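Local coordinates for protein putative esterase PA1618 (Pseudomonas aeruginosa, PDB 4QD8) that probably hydrolyses acyl-CoA thioesters, perhaps 1,4-dihydroxy-2-naphthoyl-CoA, as a hotdog-fold thioesterase of the PaaI family, at residues Asp34-Ala39 with Val103-His108; Leu62-Gly67 with Ala131-Ala136; Met69-Cys74 with Thr112-Asp117. All coordinates share one frame; numbering follows the deposited sequence.

Contact 1 of 3, residues Asp34-Ala39 with Val103-His108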
loop_
_atom_site.group_PDB
_atom_site.type_symbol
_atom_site.label_atom_id
_atom_site.label_comp_id
_atom_site.label_asym_id
_atom_site.label_seq_id
_atom_site.Cartn_x
_atom_site.Cartn_y
_atom_site.Cartn_z
ATOM N N ASP A 34 17.209 -15.186 15.866
ATOM C CA ASP A 34 17.426 -13.888 16.504
ATOM C C ASP A 34 16.821 -12.718 15.745
ATOM O O ASP A 34 16.701 -11.623 16.294
ATOM C CB ASP A 34 18.919 -13.615 16.670
ATOM C CG ASP A 34 19.540 -14.442 17.764
ATOM O OD1 ASP A 34 18.789 -15.137 18.489
ATOM O OD2 ASP A 34 20.780 -14.377 17.905
ATOM N N GLU A 35 16.450 -12.943 14.486
ATOM C CA GLU A 35 16.023 -11.849 13.619
ATOM C C GLU A 35 14.705 -12.111 12.916
ATOM O O GLU A 35 14.247 -11.268 12.158
ATOM C CB GLU A 35 17.035 -11.622 12.504
ATOM C CG GLU A 35 18.451 -11.370 12.920
ATOM C CD GLU A 35 19.365 -11.408 11.718
ATOM O OE1 GLU A 35 18.892 -11.843 10.644
ATOM O OE2 GLU A 35 20.544 -11.009 11.839
ATOM N N SER A 36 14.122 -13.286 13.102
ATOM C CA SER A 36 12.944 -13.626 12.295
ATOM C C SER A 36 12.015 -14.614 12.973
ATOM O O SER A 36 12.404 -15.315 13.908
ATOM C CB SER A 36 13.373 -14.172 10.928
ATOM O OG SER A 36 13.970 -15.453 11.055
ATOM N N LEU A 37 10.776 -14.660 12.485
ATOM C CA LEU A 37 9.771 -15.587 12.985
ATOM C C LEU A 37 9.079 -16.168 11.756
ATOM O O LEU A 37 8.833 -15.448 10.791
ATOM C CB LEU A 37 8.778 -14.853 13.886
ATOM C CG LEU A 37 7.666 -15.687 14.533
ATOM C CD1 LEU A 37 8.225 -16.810 15.407
ATOM C CD2 LEU A 37 6.690 -14.810 15.321
ATOM N N THR A 38 8.799 -17.472 11.778
ATOM C CA THR A 38 8.295 -18.179 10.590
ATOM C C THR A 38 7.011 -18.943 10.921
ATOM O O THR A 38 6.925 -19.589 11.967
ATOM C CB THR A 38 9.362 -19.171 10.052
ATOM O OG1 THR A 38 10.546 -18.455 9.658
ATOM C CG2 THR A 38 8.829 -19.962 8.859
ATOM N N ALA A 39 6.006 -18.850 10.040
ATOM C CA ALA A 39 4.761 -19.610 10.179
ATOM C C ALA A 39 4.327 -20.083 8.805
ATOM O O ALA A 39 4.644 -19.446 7.811
ATOM C CB ALA A 39 3.655 -18.744 10.790
ATOM N N VAL A 103 7.850 -15.646 6.295
ATOM C CA VAL A 103 8.949 -15.291 7.204
ATOM C C VAL A 103 8.879 -13.797 7.484
ATOM O O VAL A 103 8.841 -12.997 6.552
ATOM C CB VAL A 103 10.316 -15.635 6.590
ATOM C CG1 VAL A 103 11.452 -15.355 7.580
ATOM C CG2 VAL A 103 10.358 -17.099 6.176
ATOM N N ALA A 104 8.857 -13.424 8.759
ATOM C CA ALA A 104 8.787 -12.019 9.141
ATOM C C ALA A 104 10.131 -11.524 9.659
ATOM O O ALA A 104 10.773 -12.188 10.482
ATOM C CB ALA A 104 7.706 -11.796 10.196
ATOM N N ARG A 105 10.522 -10.345 9.191
ATOM C CA ARG A 105 11.735 -9.665 9.642
ATOM C C ARG A 105 11.378 -8.208 9.957
ATOM O O ARG A 105 10.510 -7.629 9.328
ATOM C CB ARG A 105 12.807 -9.730 8.553
ATOM C CG ARG A 105 13.357 -11.130 8.340
ATOM C CD ARG A 105 14.350 -11.203 7.194
ATOM N NE ARG A 105 14.804 -12.582 6.995
ATOM C CZ ARG A 105 15.774 -13.161 7.704
ATOM N NH1 ARG A 105 16.408 -12.485 8.660
ATOM N NH2 ARG A 105 16.115 -14.422 7.458
ATOM N N ALA A 106 12.031 -7.613 10.951
ATOM C CA ALA A 106 11.695 -6.240 11.314
ATOM C C ALA A 106 12.324 -5.234 10.356
ATOM O O ALA A 106 13.492 -5.385 9.965
ATOM C CB ALA A 106 12.142 -5.945 12.757
ATOM N N ILE A 107 11.558 -4.209 9.982
ATOM C CA ILE A 107 12.124 -3.078 9.256
ATOM C C ILE A 107 12.385 -1.964 10.258
ATOM O O ILE A 107 13.407 -1.279 10.215
ATOM C CB ILE A 107 11.155 -2.564 8.177
ATOM C CG1 ILE A 107 10.955 -3.647 7.115
ATOM C CG2 ILE A 107 11.674 -1.266 7.532
ATOM C CD1 ILE A 107 12.242 -4.065 6.426
ATOM N N HIS A 108 11.441 -1.785 11.168
ATOM C CA HIS A 108 11.556 -0.710 12.153
ATOM C C HIS A 108 10.661 -0.969 13.349
ATOM O O HIS A 108 9.455 -1.170 13.201
ATOM C CB HIS A 108 11.232 0.650 11.506
ATOM C CG HIS A 108 11.164 1.790 12.473
ATOM N ND1 HIS A 108 12.222 2.156 13.287
ATOM C CD2 HIS A 108 10.160 2.657 12.761
ATOM C CE1 HIS A 108 11.870 3.195 14.023
ATOM N NE2 HIS A 108 10.626 3.514 13.730
HETATM O O HOH W 1 14.652 -8.735 11.676
#
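Leu37 and Ala104 form an antiparallel hydrogen-bonded pair. Ala104 N donates to Leu37 O at 2.9 Å. The return bond, Leu37 N to Ala104 O, is longer at 3.2 Å. CA-H...O contacts flank the pair: Ser36 CA lies 3.2 Å from Ala104 O, and Val103 CA also approaches Leu37 O. Thr38 and Val103 follow as a non-hydrogen-bonded pair. Beyond the paired residues a water takes over. It donates to Glu35 O and accepts from Ala106 N, so it bridges the two segments where they separate.

The contact joins the start of strand 36-42 to the end of strand 99-106, neighbours in the antiparallel sheet of the hotdog fold. Leu37 and Ala104 point to the sheet face that packs on Leu66 of the central helix 56-72. Ser36, Thr38, Val103 and Arg105 point to the other face.

On that second face the van der Waals contacts are modest. Thr38 OG1 sits over the fork of Val103, 3.7 Å from Val103 CG2 and slightly farther from CG1. Ser36 CB lies over the centre of one face of the Arg105 guanidinium, while Ser36 OG turns to Asp33.

The charged contact is at the exposed end. Arg105 is extended from CG to NE, and its NH1 reaches Glu35 OE1 at 3.2 Å. This is a salt bridge with a weak, bent hydrogen bond. Glu35 OE1 lies at the guanidinium edge, but the carboxylate plane is turned 75° from the guanidinium plane.

Contact 2 of 3, residues Leu62-Gly67 with Ala131-Ala136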
loop_
_atom_site.group_PDB
_atom_site.type_symbol
_atom_site.label_atom_id
_atom_site.label_comp_id
_atom_site.label_asym_id
_atom_site.label_seq_id
_atom_site.Cartn_x
_atom_site.Cartn_y
_atom_site.Cartn_z
ATOM N N LEU A 62 -2.252 -14.859 7.020
ATOM C CA LEU A 62 -0.991 -15.435 7.470
ATOM C C LEU A 62 0.018 -14.336 7.817
ATOM O O LEU A 62 0.627 -14.354 8.895
ATOM C CB LEU A 62 -0.421 -16.374 6.414
ATOM C CG LEU A 62 0.928 -17.004 6.752
ATOM C CD1 LEU A 62 0.874 -17.723 8.105
ATOM C CD2 LEU A 62 1.322 -17.970 5.622
ATOM N N ALA A 63 0.157 -13.360 6.928
ATOM C CA ALA A 63 1.131 -12.286 7.134
ATOM C C ALA A 63 0.804 -11.489 8.386
ATOM O O ALA A 63 1.701 -11.182 9.192
ATOM C CB ALA A 63 1.179 -11.368 5.916
ATOM N N GLU A 64 -0.472 -11.159 8.558
ATOM C CA GLU A 64 -0.877 -10.327 9.697
ATOM C C GLU A 64 -0.839 -11.110 11.013
ATOM O O GLU A 64 -0.498 -10.543 12.054
ATOM C CB GLU A 64 -2.238 -9.645 9.457
ATOM C CG GLU A 64 -2.537 -8.583 10.504
ATOM C CD GLU A 64 -3.377 -7.402 10.007
ATOM O OE1 GLU A 64 -3.449 -7.119 8.776
ATOM O OE2 GLU A 64 -3.940 -6.743 10.893
ATOM N N SER A 65 -1.151 -12.407 10.973
ATOM C CA SER A 65 -1.005 -13.257 12.159
ATOM C C SER A 65 0.445 -13.276 12.599
ATOM O O SER A 65 0.748 -13.135 13.782
ATOM C CB SER A 65 -1.421 -14.710 11.869
ATOM O OG SER A 65 -2.799 -14.909 12.107
ATOM N N LEU A 66 1.329 -13.470 11.631
ATOM C CA LEU A 66 2.748 -13.617 11.885
ATOM C C LEU A 66 3.327 -12.313 12.404
ATOM O O LEU A 66 3.981 -12.291 13.436
ATOM C CB LEU A 66 3.465 -14.054 10.602
ATOM C CG LEU A 66 4.974 -14.234 10.713
ATOM C CD1 LEU A 66 5.305 -15.188 11.860
ATOM C CD2 LEU A 66 5.518 -14.770 9.406
ATOM N N GLY A 67 3.070 -11.215 11.701
ATOM C CA GLY A 67 3.595 -9.927 12.125
ATOM C C GLY A 67 3.019 -9.426 13.436
ATOM O O GLY A 67 3.737 -8.791 14.220
ATOM N N ALA A 131 4.545 -9.008 1.707
ATOM C CA ALA A 131 3.645 -8.135 2.448
ATOM C C ALA A 131 4.449 -7.172 3.292
ATOM O O ALA A 131 5.571 -7.477 3.688
ATOM C CB ALA A 131 2.697 -8.944 3.331
ATOM N N ARG A 132 3.875 -6.006 3.559
ATOM C CA ARG A 132 4.449 -5.128 4.576
ATOM C C ARG A 132 3.365 -4.727 5.558
ATOM O O ARG A 132 2.238 -4.363 5.182
ATOM C CB ARG A 132 5.158 -3.915 3.960
ATOM C CG ARG A 132 6.058 -3.186 4.982
ATOM C CD ARG A 132 6.965 -2.138 4.332
ATOM N NE ARG A 132 6.203 -0.984 3.887
ATOM C CZ ARG A 132 5.865 -0.735 2.628
ATOM N NH1 ARG A 132 6.267 -1.541 1.650
ATOM N NH2 ARG A 132 5.138 0.334 2.349
ATOM N N LEU A 133 3.684 -4.847 6.840
ATOM C CA LEU A 133 2.687 -4.633 7.878
ATOM C C LEU A 133 3.137 -3.538 8.835
ATOM O O LEU A 133 4.269 -3.565 9.318
ATOM C CB LEU A 133 2.503 -5.924 8.682
ATOM C CG LEU A 133 1.538 -5.861 9.876
ATOM C CD1 LEU A 133 0.115 -5.540 9.441
ATOM C CD2 LEU A 133 1.595 -7.221 10.615
ATOM N N THR A 134 2.256 -2.573 9.068
ATOM C CA THR A 134 2.456 -1.545 10.103
ATOM C C THR A 134 1.531 -1.818 11.289
ATOM O O THR A 134 0.311 -1.842 11.137
ATOM C CB THR A 134 2.158 -0.164 9.547
ATOM O OG1 THR A 134 2.953 0.035 8.374
ATOM C CG2 THR A 134 2.482 0.945 10.584
ATOM N N MET A 135 2.127 -2.026 12.466
ATOM C CA MET A 135 1.380 -2.254 13.702
ATOM C C MET A 135 1.385 -0.975 14.516
ATOM O O MET A 135 2.366 -0.243 14.508
ATOM C CB MET A 135 2.065 -3.349 14.531
ATOM C CG MET A 135 2.132 -4.709 13.848
ATOM S SD MET A 135 0.501 -5.439 13.621
ATOM C CE MET A 135 -0.022 -5.669 15.328
ATOM N N ALA A 136 0.284 -0.703 15.210
ATOM C CA ALA A 136 0.248 0.383 16.189
ATOM C C ALA A 136 0.549 -0.196 17.569
ATOM O O ALA A 136 0.073 -1.270 17.922
ATOM C CB ALA A 136 -1.095 1.053 16.193
#
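Helix segment 62-67 lies across strand segment 131-136, with axes 9.0 Å apart at closest approach and N-to-C directions 46° apart. No hydrogen bond joins the two. The contact is side-chain packing between the helix and the sheet face that the helix packs on.

Leu133 carries the largest share of the interface. Its CG is anti to the backbone N (chi1 177°), and its two methyls diverge to different helix residues. Leu133 CD2 rests against the helix backbone, 3.7 Å from Gly67 CA, and also approaches Gly67 C. Gly67 has no side chain, and the methyl lies directly on the main chain. Leu133 CD1 goes to Glu64 and lies 4.0 Å from Glu64 OE1, near Glu64 CD and CG as well. The two side chains cross at about a right angle.

One turn before Gly67, Ala63 CB meets Ala131 CB at 3.9 Å, a contact of two small methyls. At the other end Met135 CG comes within 4.4 Å of Gly67 O, a loose approach.

Glu64 brings a polar end into this buried layer. Leu133 touches its aliphatic part and carboxylate, but OE1 is hydrogen-bonded to His91 of a third subunit. The carboxylate therefore ties the helix to that third subunit.

In the hotdog fold the curved antiparallel sheet wraps one long central helix, here 56-72. Leu133 and Ala63 also touch Ile118 of strand 113-121, while Leu133 and Glu64 meet Val87 of strand 80-91. Leu62 and Leu66 carry the helix packing on to strands 36-42 and 99-106.

Contact 3 of 3, residues Met69-Cys74 with Thr112-Asp117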
loop_
_atom_site.group_PDB
_atom_site.type_symbol
_atom_site.label_atom_id
_atom_site.label_comp_id
_atom_site.label_asym_id
_atom_site.label_seq_id
_atom_site.Cartn_x
_atom_site.Cartn_y
_atom_site.Cartn_z
ATOM N N MET A 69 1.983 -11.291 15.925
ATOM C CA MET A 69 2.598 -12.102 16.973
ATOM C C MET A 69 4.030 -11.639 17.200
ATOM O O MET A 69 4.491 -11.530 18.344
ATOM C CB MET A 69 2.578 -13.582 16.607
ATOM C CG MET A 69 3.010 -14.487 17.743
ATOM S SD MET A 69 1.780 -14.461 19.060
ATOM C CE MET A 69 0.470 -15.428 18.306
ATOM N N ALA A 70 4.739 -11.357 16.113
ATOM C CA ALA A 70 6.089 -10.802 16.224
ATOM C C ALA A 70 6.101 -9.494 17.038
ATOM O O ALA A 70 6.974 -9.305 17.885
ATOM C CB ALA A 70 6.692 -10.595 14.858
ATOM N N SER A 71 5.138 -8.602 16.795
ATOM C CA SER A 71 5.033 -7.366 17.587
ATOM C C SER A 71 4.775 -7.642 19.055
ATOM O O SER A 71 5.372 -7.009 19.925
ATOM C CB SER A 71 3.943 -6.447 17.043
ATOM O OG SER A 71 4.468 -5.639 16.019
ATOM N N TYR A 72 3.890 -8.589 19.332
ATOM C CA TYR A 72 3.615 -8.956 20.714
ATOM C C TYR A 72 4.840 -9.451 21.464
ATOM O O TYR A 72 4.968 -9.209 22.667
ATOM C CB TYR A 72 2.480 -9.970 20.775
ATOM C CG TYR A 72 1.177 -9.280 21.024
ATOM C CD1 TYR A 72 0.835 -8.860 22.306
ATOM C CD2 TYR A 72 0.302 -9.001 19.978
ATOM C CE1 TYR A 72 -0.360 -8.205 22.548
ATOM C CE2 TYR A 72 -0.890 -8.349 20.208
ATOM C CZ TYR A 72 -1.218 -7.956 21.495
ATOM O OH TYR A 72 -2.410 -7.313 21.720
ATOM N N LEU A 73 5.756 -10.087 20.747
ATOM C CA LEU A 73 6.979 -10.627 21.346
ATOM C C LEU A 73 8.041 -9.547 21.509
ATOM O O LEU A 73 9.115 -9.803 22.051
ATOM C CB LEU A 73 7.542 -11.755 20.476
ATOM C CG LEU A 73 6.696 -13.025 20.363
ATOM C CD1 LEU A 73 7.201 -13.918 19.267
ATOM C CD2 LEU A 73 6.724 -13.766 21.702
ATOM N N CYS A 74 7.742 -8.344 21.025
ATOM C CA CYS A 74 8.710 -7.247 21.066
ATOM C C CYS A 74 8.312 -6.100 21.990
ATOM O O CYS A 74 9.145 -5.255 22.314
ATOM C CB CYS A 74 8.968 -6.692 19.663
ATOM S SG CYS A 74 9.876 -7.802 18.580
ATOM N N THR A 112 5.838 3.870 18.766
ATOM C CA THR A 112 4.385 3.869 18.570
ATOM C C THR A 112 3.944 3.033 17.366
ATOM O O THR A 112 2.769 2.698 17.246
ATOM C CB THR A 112 3.821 5.287 18.416
ATOM O OG1 THR A 112 4.415 5.921 17.284
ATOM C CG2 THR A 112 4.112 6.119 19.657
ATOM N N THR A 113 4.888 2.703 16.489
ATOM C CA THR A 113 4.587 1.838 15.340
ATOM C C THR A 113 5.688 0.825 15.111
ATOM O O THR A 113 6.846 1.072 15.435
ATOM C CB THR A 113 4.413 2.635 14.026
ATOM O OG1 THR A 113 5.633 3.324 13.733
ATOM C CG2 THR A 113 3.260 3.622 14.122
ATOM N N HIS A 114 5.319 -0.323 14.547
ATOM C CA HIS A 114 6.289 -1.324 14.129
ATOM C C HIS A 114 6.033 -1.570 12.663
ATOM O O HIS A 114 4.881 -1.552 12.231
ATOM C CB HIS A 114 6.063 -2.659 14.840
ATOM C CG HIS A 114 6.408 -2.658 16.292
ATOM N ND1 HIS A 114 6.146 -3.736 17.112
ATOM C CD2 HIS A 114 6.989 -1.717 17.080
ATOM C CE1 HIS A 114 6.565 -3.465 18.337
ATOM N NE2 HIS A 114 7.068 -2.246 18.348
ATOM N N VAL A 115 7.093 -1.815 11.909
ATOM C CA VAL A 115 6.946 -2.172 10.493
ATOM C C VAL A 115 7.663 -3.504 10.260
ATOM O O VAL A 115 8.849 -3.651 10.581
ATOM C CB VAL A 115 7.509 -1.069 9.572
ATOM C CG1 VAL A 115 7.291 -1.434 8.095
ATOM C CG2 VAL A 115 6.852 0.279 9.863
ATOM N N TRP A 116 6.935 -4.473 9.698
ATOM C CA TRP A 116 7.440 -5.821 9.432
ATOM C C TRP A 116 7.466 -6.112 7.930
ATOM O O TRP A 116 6.537 -5.725 7.212
ATOM C CB TRP A 116 6.535 -6.865 10.108
ATOM C CG TRP A 116 6.577 -6.790 11.605
ATOM C CD1 TRP A 116 5.674 -6.175 12.422
ATOM C CD2 TRP A 116 7.599 -7.319 12.452
ATOM N NE1 TRP A 116 6.076 -6.296 13.739
ATOM C CE2 TRP A 116 7.255 -6.996 13.782
ATOM C CE3 TRP A 116 8.782 -8.028 12.217
ATOM C CZ2 TRP A 116 8.053 -7.366 14.883
ATOM C CZ3 TRP A 116 9.573 -8.406 13.317
ATOM C CH2 TRP A 116 9.198 -8.066 14.626
ATOM N N ASP A 117 8.522 -6.789 7.491
ATOM C CA ASP A 117 8.682 -7.257 6.115
ATOM C C ASP A 117 8.304 -8.736 6.132
ATOM O O ASP A 117 8.896 -9.514 6.886
ATOM C CB ASP A 117 10.146 -7.077 5.708
ATOM C CG ASP A 117 10.476 -7.713 4.372
ATOM O OD1 ASP A 117 9.826 -7.386 3.362
ATOM O OD2 ASP A 117 11.419 -8.522 4.334
#
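Ser71 OG is gripped by two ring nitrogens from the strand, His114 ND1 at 2.8 Å and Trp116 NE1 at 2.9 Å. The indole bond has a clear direction. Trp116 NE1 donates to Ser71 OG with an N-H...O angle of 167°, and the oxygen lies close to the ring plane. In the bond between Ser71 OG and His114 ND1 either atom could be the donor. The two bonds satisfy the indole N-H, ND1 and a buried hydroxyl together.

Both rings leave the same side of strand 113-121, two residues apart. In each, CG is anti to the carbonyl carbon (chi1 -71° for His114, -66° for Trp116). This sends both rings from the strand toward the helix, and the ring edges bearing ND1 and NE1 meet at the one hydroxyl. The pair of bonds should limit rotation of the two rings.

Ala70 and Cys74 also pack on the indole. Ala70 CB sits over one face, offset toward the rim, 3.5 Å from Trp116 CZ2; this is a CH-pi contact. Cys74 SG comes instead to the edge, 4.0 Å from Trp116 CH2, as a sulfur-aromatic contact. Cys74 CB also approaches His114 CE1, at 4.2 Å. Leu109 packs on Cys74, His114 and Trp116, and Met135 on Ser71 and His114.

Backbone bonds close the helix end, with Leu73 N to Met69 O and Cys74 N to Ser71 O. The contact ties the C-terminal end of the long central helix to a strand of the surrounding sheet, the helix-in-sheet packing of the hotdog fold.

In the fold
Contacts 2 and 3 are both buried and share helix 56-72, but differ in chemistry. Contact 2 is mostly apolar packing, with one buried carboxylate, against strand 127-139. Contact 3 joins the helix's C-terminal end to the neighbouring strand 113-121 through ring nitrogens and one hydroxyl. Contact 1 is partly exposed and pairs two strands by backbone bonds, with a salt bridge at its outer end. Its inner face still meets the helix, through Leu66. Strand 99-106 of contact 1 lies beside strand 113-121 of contact 3, which in turn lies beside strand 127-139 of contact 2. All three thus belong to one sheet wrapped on one helix, and each reaches the second subunit.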